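SusD superfamily protein (Bacteroides vulgatus, PDB 3MYV) probably binds polysaccharide at the outer membrane of this gut bacterium. Local coordinates at residues E180-G185 with G224-Y229; A191-L196 with I217-T222. All coordinates share one frame; numbering follows the deposited sequence. Where two conformers were deposited one is given.

Contact 1: E180-G185 with G224-Y229. With EDO (1,2-ethanediol), chain H.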
ATOM      1  N   GLU A 180      10.345 -16.110  10.973  1.00 21.63           N
ATOM      2  CA  GLU A 180      11.071 -15.585   9.814  1.00 23.43           C
ATOM      3  C   GLU A 180      10.897 -16.422   8.569  1.00 21.77           C
ATOM      4  O   GLU A 180      11.217 -15.950   7.475  1.00 20.61           O
ATOM      5  CB  GLU A 180      12.561 -15.448  10.125  1.00 25.07           C
ATOM      6  CG  GLU A 180      12.805 -14.379  11.164  1.00 30.14           C
ATOM      7  CD  GLU A 180      14.248 -14.028  11.334  1.00 41.80           C
ATOM      8  OE1 GLU A 180      15.094 -14.953  11.170  1.00 35.66           O
ATOM      9  OE2 GLU A 180      14.506 -12.827  11.639  1.00 39.73           O
ATOM     10  N   GLU A 181      10.405 -17.657   8.708  1.00 22.49           N
ATOM     11  CA  GLU A 181      10.221 -18.501   7.527  0.50 22.01           C
ATOM     12  C   GLU A 181       9.252 -17.842   6.527  1.00 22.98           C
ATOM     13  O   GLU A 181       8.316 -17.105   6.891  1.00 20.61           O
ATOM     14  CB  GLU A 181       9.769 -19.928   7.874  0.50 23.41           C
ATOM     15  CG  GLU A 181      10.740 -20.728   8.767  0.50 23.91           C
ATOM     16  CD  GLU A 181      12.186 -20.767   8.270  0.50 29.74           C
ATOM     17  OE1 GLU A 181      12.441 -21.180   7.118  0.50 25.52           O
ATOM     18  OE2 GLU A 181      13.082 -20.393   9.056  0.50 32.31           O
ATOM     19  N   LYS A 182       9.522 -18.079   5.252  1.00 20.37           N
ATOM     20  CA  LYS A 182       8.701 -17.542   4.200  1.00 21.86           C
ATOM     21  C   LYS A 182       7.437 -18.371   4.042  1.00 20.78           C
ATOM     22  O   LYS A 182       7.485 -19.604   4.074  1.00 18.23           O
ATOM     23  CB  LYS A 182       9.483 -17.552   2.890  1.00 24.11           C
ATOM     24  CG  LYS A 182      10.581 -16.501   2.851  1.00 26.88           C
ATOM     25  CD  LYS A 182      11.457 -16.672   1.617  1.00 30.30           C
ATOM     26  CE  LYS A 182      12.724 -15.812   1.705  1.00 31.56           C
ATOM     27  NZ  LYS A 182      13.731 -16.156   0.660  1.00 31.20           N
ATOM     28  N   ASN A 183       6.317 -17.698   3.824  1.00 18.62           N
ATOM     29  CA  ASN A 183       5.079 -18.382   3.485  1.00 21.88           C
ATOM     30  C   ASN A 183       4.429 -17.576   2.381  1.00 19.91           C
ATOM     31  O   ASN A 183       3.779 -16.579   2.652  1.00 19.24           O
ATOM     32  CB  ASN A 183       4.154 -18.490   4.704  1.00 23.19           C
ATOM     33  CG  ASN A 183       2.968 -19.430   4.464  1.00 25.30           C
ATOM     34  OD1 ASN A 183       2.906 -20.141   3.458  1.00 34.68           O
ATOM     35  ND2 ASN A 183       2.044 -19.444   5.391  1.00 31.73           N
ATOM     36  N   ASN A 184       4.638 -17.996   1.132  1.00 18.95           N
ATOM     37  CA  ASN A 184       4.349 -17.128  -0.008  1.00 17.77           C
ATOM     38  C   ASN A 184       2.865 -16.841  -0.074  1.00 16.49           C
ATOM     39  O   ASN A 184       2.066 -17.767  -0.057  1.00 17.01           O
ATOM     40  CB  ASN A 184       4.801 -17.773  -1.332  1.00 18.69           C
ATOM     41  CG  ASN A 184       6.304 -17.825  -1.498  1.00 21.77           C
ATOM     42  OD1 ASN A 184       7.061 -17.024  -0.936  1.00 20.52           O
ATOM     43  ND2 ASN A 184       6.747 -18.748  -2.343  1.00 17.41           N
ATOM     44  N   GLY A 185       2.497 -15.560  -0.126  1.00 15.48           N
ATOM     45  CA  GLY A 185       1.090 -15.160  -0.145  1.00 15.93           C
ATOM     46  C   GLY A 185       0.654 -14.608   1.213  1.00 16.65           C
ATOM     47  O   GLY A 185      -0.454 -14.056   1.354  1.00 17.83           O
ATOM     48  N   GLY A 224      20.661 -13.523   3.482  1.00 20.84           N
ATOM     49  CA  GLY A 224      20.463 -13.780   2.057  1.00 20.73           C
ATOM     50  C   GLY A 224      19.017 -14.046   1.673  1.00 19.45           C
ATOM     51  O   GLY A 224      18.734 -14.445   0.543  1.00 20.89           O
ATOM     52  N   SER A 225      18.094 -13.778   2.590  1.00 19.79           N
ATOM     53  CA  SER A 225      16.706 -14.184   2.398  0.50 19.92           C
ATOM     54  C   SER A 225      15.919 -13.273   1.474  1.00 19.18           C
ATOM     55  O   SER A 225      14.927 -13.711   0.884  1.00 17.51           O
ATOM     56  CB  SER A 225      16.021 -14.338   3.745  0.50 20.59           C
ATOM     57  OG  SER A 225      16.591 -15.449   4.408  0.50 15.49           O
ATOM     58  N   TYR A 226      16.374 -12.022   1.343  1.00 17.09           N
ATOM     59  CA  TYR A 226      15.814 -11.068   0.395  1.00 16.77           C
ATOM     60  C   TYR A 226      16.954 -10.270  -0.220  1.00 17.47           C
ATOM     61  O   TYR A 226      18.010 -10.099   0.406  1.00 15.50           O
ATOM     62  CB  TYR A 226      14.807 -10.148   1.060  1.00 16.55           C
ATOM     63  CG  TYR A 226      13.681 -10.884   1.702  1.00 16.70           C
ATOM     64  CD1 TYR A 226      12.533 -11.231   0.976  1.00 15.48           C
ATOM     65  CD2 TYR A 226      13.753 -11.262   3.052  1.00 18.71           C
ATOM     66  CE1 TYR A 226      11.484 -11.910   1.591  1.00 17.62           C
ATOM     67  CE2 TYR A 226      12.719 -11.950   3.660  1.00 20.28           C
ATOM     68  CZ  TYR A 226      11.589 -12.278   2.926  1.00 19.51           C
ATOM     69  OH  TYR A 226      10.549 -12.939   3.527  1.00 16.30           O
ATOM     70  N   ALA A 227      16.764  -9.838  -1.466  1.00 16.23           N
ATOM     71  CA  ALA A 227      17.771  -9.078  -2.195  1.00 17.01           C
ATOM     72  C   ALA A 227      17.110  -8.252  -3.290  1.00 18.29           C
ATOM     73  O   ALA A 227      16.069  -8.654  -3.860  1.00 16.17           O
ATOM     74  CB  ALA A 227      18.808 -10.041  -2.816  1.00 18.20           C
ATOM     75  N   LEU A 228      17.747  -7.128  -3.608  1.00 16.96           N
ATOM     76  CA  LEU A 228      17.277  -6.236  -4.653  1.00 17.37           C
ATOM     77  C   LEU A 228      17.452  -6.874  -6.025  1.00 16.06           C
ATOM     78  O   LEU A 228      18.468  -7.492  -6.297  1.00 16.59           O
ATOM     79  CB  LEU A 228      18.039  -4.921  -4.627  1.00 16.19           C
ATOM     80  CG  LEU A 228      17.801  -4.011  -3.447  1.00 19.04           C
ATOM     81  CD1 LEU A 228      18.743  -2.813  -3.539  1.00 15.46           C
ATOM     82  CD2 LEU A 228      16.324  -3.590  -3.383  1.00 13.83           C
ATOM     83  N   TYR A 229      16.468  -6.707  -6.896  1.00 16.54           N
ATOM     84  CA  TYR A 229      16.619  -7.104  -8.318  1.00 14.77           C
ATOM     85  C   TYR A 229      17.691  -6.274  -8.992  1.00 16.73           C
ATOM     86  O   TYR A 229      17.620  -5.055  -8.969  1.00 15.70           O
ATOM     87  CB  TYR A 229      15.311  -6.926  -9.114  1.00 16.45           C
ATOM     88  CG  TYR A 229      14.142  -7.570  -8.431  1.00 14.37           C
ATOM     89  CD1 TYR A 229      14.175  -8.923  -8.123  1.00 12.56           C
ATOM     90  CD2 TYR A 229      13.024  -6.841  -8.053  1.00 15.25           C
ATOM     91  CE1 TYR A 229      13.150  -9.517  -7.447  1.00 11.26           C
ATOM     92  CE2 TYR A 229      11.964  -7.451  -7.384  1.00 17.19           C
ATOM     93  CZ  TYR A 229      12.044  -8.800  -7.089  1.00 14.23           C
ATOM     94  OH  TYR A 229      11.051  -9.443  -6.375  1.00 16.26           O
TER
HETATM   95  C1  EDO H 509       8.332  -7.281  -6.991  1.00 30.33           C
HETATM   96  O1  EDO H 509       8.672  -8.338  -6.090  1.00 20.17           O
HETATM   97  C2  EDO H 509       8.428  -7.758  -8.441  1.00 20.99           C
HETATM   98  O2  EDO H 509       7.447  -8.761  -8.669  1.00 23.09           O
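K182 reaches across to S225 and Y226 as one extended rod. Its chi1 of -72° sets CG anti to the carbonyl carbon and beside the backbone N; beyond CG the chain is fully extended and runs straight from its loop over the tyrosine. CB leaves the backbone in the direction of the other segment; CG then passes the phenol oxygen, with K182 CG lying 3.6 Å from Y226 OH. CE sits over the ring face, 4.3 Å from the Y226 centroid and 25° off its normal, a CH-pi contact, and K182 CE also comes within 3.2 Å of S225 O, the atom that takes the bond from NZ. At the tip, K182 NZ donates to S225 O at 2.7 Å, meeting a lone pair in the carbonyl plane. The same ammonium stands 5.0 Å from the Y226 centroid, almost on the normal, a cation-pi geometry. CG at the phenol oxygen and NZ over the ring show the two side chains running past each other in opposite directions.

Both segments are loops: 180-185 joins helices 160-177 and 189-202 of the helical, TPR-related part of the SusD fold, while 224-229 follows helix 206-223. Y226 is buried; its OH is hydrogen-bonded with N188 ND2, and its ring meets F249 edge-to-face.

Further along, Y229 OH shares a 2.6 Å hydrogen bond with O1 of an ethanediol, probably from the crystallisation liquor, which lies at the ring edge. A leucine here would probably leave the diol O1 without its phenolic mate. The diol also bonds to A237 O.

Contact 2: A191-L196 with I217-T222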
ATOM      1  N   ALA A 191       8.106  -9.166   6.614  1.00 13.88           N
ATOM      2  CA  ALA A 191       7.001  -8.360   6.127  1.00 12.90           C
ATOM      3  C   ALA A 191       6.488  -7.445   7.206  1.00 12.21           C
ATOM      4  O   ALA A 191       6.260  -6.229   6.992  1.00 12.90           O
ATOM      5  CB  ALA A 191       5.837  -9.288   5.621  1.00 13.33           C
ATOM      6  N   ALA A 192       6.243  -8.028   8.371  1.00 12.11           N
ATOM      7  CA  ALA A 192       5.724  -7.249   9.498  1.00 12.15           C
ATOM      8  C   ALA A 192       6.652  -6.108   9.922  1.00 14.56           C
ATOM      9  O   ALA A 192       6.172  -5.019  10.263  1.00 13.13           O
ATOM     10  CB  ALA A 192       5.431  -8.175  10.726  1.00 10.33           C
ATOM     11  N   ARG A 193       7.966  -6.357   9.928  1.00 13.63           N
ATOM     12  CA  ARG A 193       8.937  -5.295  10.219  1.00 14.60           C
ATOM     13  C   ARG A 193       8.964  -4.247   9.097  1.00 14.45           C
ATOM     14  O   ARG A 193       9.066  -3.062   9.372  1.00 12.82           O
ATOM     15  CB  ARG A 193      10.352  -5.874  10.436  1.00 14.33           C
ATOM     16  CG  ARG A 193      10.445  -6.836  11.644  1.00 14.34           C
ATOM     17  CD  ARG A 193      11.755  -7.604  11.620  1.00 14.78           C
ATOM     18  NE  ARG A 193      12.894  -6.742  11.904  1.00 14.16           N
ATOM     19  CZ  ARG A 193      14.149  -7.017  11.581  1.00 19.71           C
ATOM     20  NH1 ARG A 193      14.459  -8.110  10.864  1.00 17.46           N
ATOM     21  NH2 ARG A 193      15.101  -6.187  11.954  1.00 18.89           N
ATOM     22  N   ALA A 194       8.839  -4.675   7.840  1.00 11.97           N
ATOM     23  CA  ALA A 194       8.801  -3.722   6.737  1.00 12.50           C
ATOM     24  C   ALA A 194       7.579  -2.793   6.899  1.00 14.93           C
ATOM     25  O   ALA A 194       7.685  -1.571   6.740  1.00 11.96           O
ATOM     26  CB  ALA A 194       8.794  -4.455   5.369  1.00 11.94           C
ATOM     27  N   LEU A 195       6.422  -3.377   7.232  1.00 16.25           N
ATOM     28  CA  LEU A 195       5.197  -2.603   7.404  1.00 15.50           C
ATOM     29  C   LEU A 195       5.346  -1.607   8.579  1.00 14.21           C
ATOM     30  O   LEU A 195       4.951  -0.436   8.474  1.00 11.96           O
ATOM     31  CB  LEU A 195       3.995  -3.546   7.624  1.00 14.89           C
ATOM     32  CG  LEU A 195       2.624  -2.923   7.863  1.00 14.64           C
ATOM     33  CD1 LEU A 195       2.223  -1.967   6.756  1.00 11.81           C
ATOM     34  CD2 LEU A 195       1.535  -3.996   8.070  1.00 12.22           C
ATOM     35  N   LEU A 196       5.917  -2.089   9.676  1.00 12.66           N
ATOM     36  CA  LEU A 196       6.171  -1.260  10.871  1.00 14.30           C
ATOM     37  C   LEU A 196       7.095  -0.078  10.555  1.00 14.14           C
ATOM     38  O   LEU A 196       6.889   1.026  11.068  1.00 14.01           O
ATOM     39  CB  LEU A 196       6.770  -2.120  11.992  1.00 12.96           C
ATOM     40  CG  LEU A 196       7.025  -1.434  13.342  1.00 16.42           C
ATOM     41  CD1 LEU A 196       5.741  -0.760  13.830  1.00 17.69           C
ATOM     42  CD2 LEU A 196       7.584  -2.382  14.399  1.00 14.80           C
ATOM     43  N   ILE A 217      17.247  -4.132   6.399  1.00 14.44           N
ATOM     44  CA  ILE A 217      18.098  -4.267   5.211  1.00 15.07           C
ATOM     45  C   ILE A 217      19.340  -5.086   5.543  1.00 16.59           C
ATOM     46  O   ILE A 217      19.730  -5.985   4.779  1.00 16.27           O
ATOM     47  CB  ILE A 217      18.509  -2.897   4.648  1.00 16.36           C
ATOM     48  CG1 ILE A 217      17.291  -2.164   4.053  1.00 21.46           C
ATOM     49  CG2 ILE A 217      19.561  -3.025   3.587  1.00 19.85           C
ATOM     50  CD1 ILE A 217      17.530  -0.674   3.905  1.00 14.38           C
ATOM     51  N   LYS A 218      19.941  -4.797   6.702  1.00 17.73           N
ATOM     52  CA  LYS A 218      21.120  -5.535   7.127  1.00 17.17           C
ATOM     53  C   LYS A 218      20.801  -7.016   7.324  1.00 18.23           C
ATOM     54  O   LYS A 218      21.579  -7.883   6.876  1.00 19.03           O
ATOM     55  CB  LYS A 218      21.712  -4.936   8.387  1.00 15.99           C
ATOM     56  CG  LYS A 218      22.398  -3.598   8.159  1.00 20.07           C
ATOM     57  CD  LYS A 218      22.718  -2.928   9.457  1.00 17.72           C
ATOM     58  CE  LYS A 218      23.665  -1.768   9.278  1.00 22.17           C
ATOM     59  NZ  LYS A 218      23.623  -0.947  10.547  1.00 19.89           N
ATOM     60  N   ASP A 219      19.652  -7.298   7.950  1.00 17.99           N
ATOM     61  CA  ASP A 219      19.226  -8.678   8.188  1.00 17.50           C
ATOM     62  C   ASP A 219      18.925  -9.417   6.875  1.00 18.68           C
ATOM     63  O   ASP A 219      19.277 -10.590   6.733  1.00 20.89           O
ATOM     64  CB  ASP A 219      18.006  -8.749   9.114  1.00 17.56           C
ATOM     65  CG  ASP A 219      18.288  -8.231  10.517  1.00 18.65           C
ATOM     66  OD1 ASP A 219      19.486  -8.075  10.899  1.00 19.47           O
ATOM     67  OD2 ASP A 219      17.299  -7.942  11.231  1.00 18.47           O
ATOM     68  N   ALA A 220      18.259  -8.762   5.927  1.00 20.46           N
ATOM     69  CA  ALA A 220      18.073  -9.353   4.578  1.00 21.09           C
ATOM     70  C   ALA A 220      19.408  -9.754   3.930  1.00 23.31           C
ATOM     71  O   ALA A 220      19.533 -10.830   3.313  1.00 21.26           O
ATOM     72  CB  ALA A 220      17.325  -8.390   3.666  1.00 19.78           C
ATOM     73  N   ASP A 221      20.390  -8.871   4.058  1.00 20.64           N
ATOM     74  CA  ASP A 221      21.714  -9.103   3.489  0.50 22.96           C
ATOM     75  C   ASP A 221      22.471 -10.226   4.190  1.00 23.53           C
ATOM     76  O   ASP A 221      23.058 -11.084   3.532  1.00 25.41           O
ATOM     77  CB  ASP A 221      22.523  -7.814   3.532  0.50 21.82           C
ATOM     78  CG  ASP A 221      22.013  -6.803   2.552  0.50 21.84           C
ATOM     79  OD1 ASP A 221      21.324  -7.233   1.598  0.50 18.31           O
ATOM     80  OD2 ASP A 221      22.277  -5.598   2.727  0.50 18.62           O
ATOM     81  N   THR A 222      22.448 -10.240   5.526  1.00 23.99           N
ATOM     82  CA  THR A 222      23.176 -11.256   6.299  0.50 24.59           C
ATOM     83  C   THR A 222      22.587 -12.653   6.086  1.00 25.49           C
ATOM     84  O   THR A 222      23.308 -13.635   5.954  1.00 24.64           O
ATOM     85  CB  THR A 222      23.151 -10.940   7.814  0.50 24.23           C
ATOM     86  OG1 THR A 222      23.776  -9.672   8.051  0.50 25.42           O
ATOM     87  CG2 THR A 222      23.887 -12.017   8.601  0.50 27.17           C
TER
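R193 meets D219 end-on, with both terminal nitrogens closing on a single carboxylate oxygen. R193 NH1 to D219 OD2 and R193 NH2 to D219 OD2 each measure 2.9 Å, and OD2 lies close to the guanidinium plane. OD2 is approached differently by the two: NH1 comes to its anti lone pair, the one turned away from OD1, whereas NH2 meets the oxygen nearly along its C-O axis. Neither bond is straight, with N-H...O angles of about 141°, as expected when two nearly parallel N-H bonds share one acceptor lying between them. Both nitrogens share one oxygen, and the guanidinium and carboxylate planes are also 38° apart, so this is not the coplanar pairing of two nitrogens with two oxygens. A bend at chi3 in the otherwise long arginine chain brings its end to the acid, and the two side chains cross at about a right angle.

Close contact between the segments is confined to this pair, and only 75 Å² is buried in all. The arginine side is the tighter one: R193 is buried, and its side chain also touches V175, Q215 and L216. The aspartate side is looser and partly exposed, and there OD1 accepts from Q215 NE2, one turn back on its own helix, which should limit rotation of the carboxylate.

The bridge thus ties helix 189-202 to helix 206-223, an adjacent helical pair, with helix 160-177 against the arginine, helix 334-348 touching A194 and I217, and strand 248-252 packed on A191 and A194.

How the contacts relate
The two contacts lie with their centres about 9 Å apart, on the same side of the chain's centre. Along the sequence contact 2 is nested inside contact 1: the order is 180-185, 191-196, 217-222, 224-229, and 32 of the 38 residues enclosed by the outer contact are helical. Contact 2 joins helices 189-202 and 206-223 through their sides, while contact 1 joins the loop before the first to the loop after the second. The contacts touch where Y226 O lies 3.7 Å from A220 CB. Together they tie the two helices at the end of the pair opposite its short connecting turn, in the presumed saccharide-binding protein.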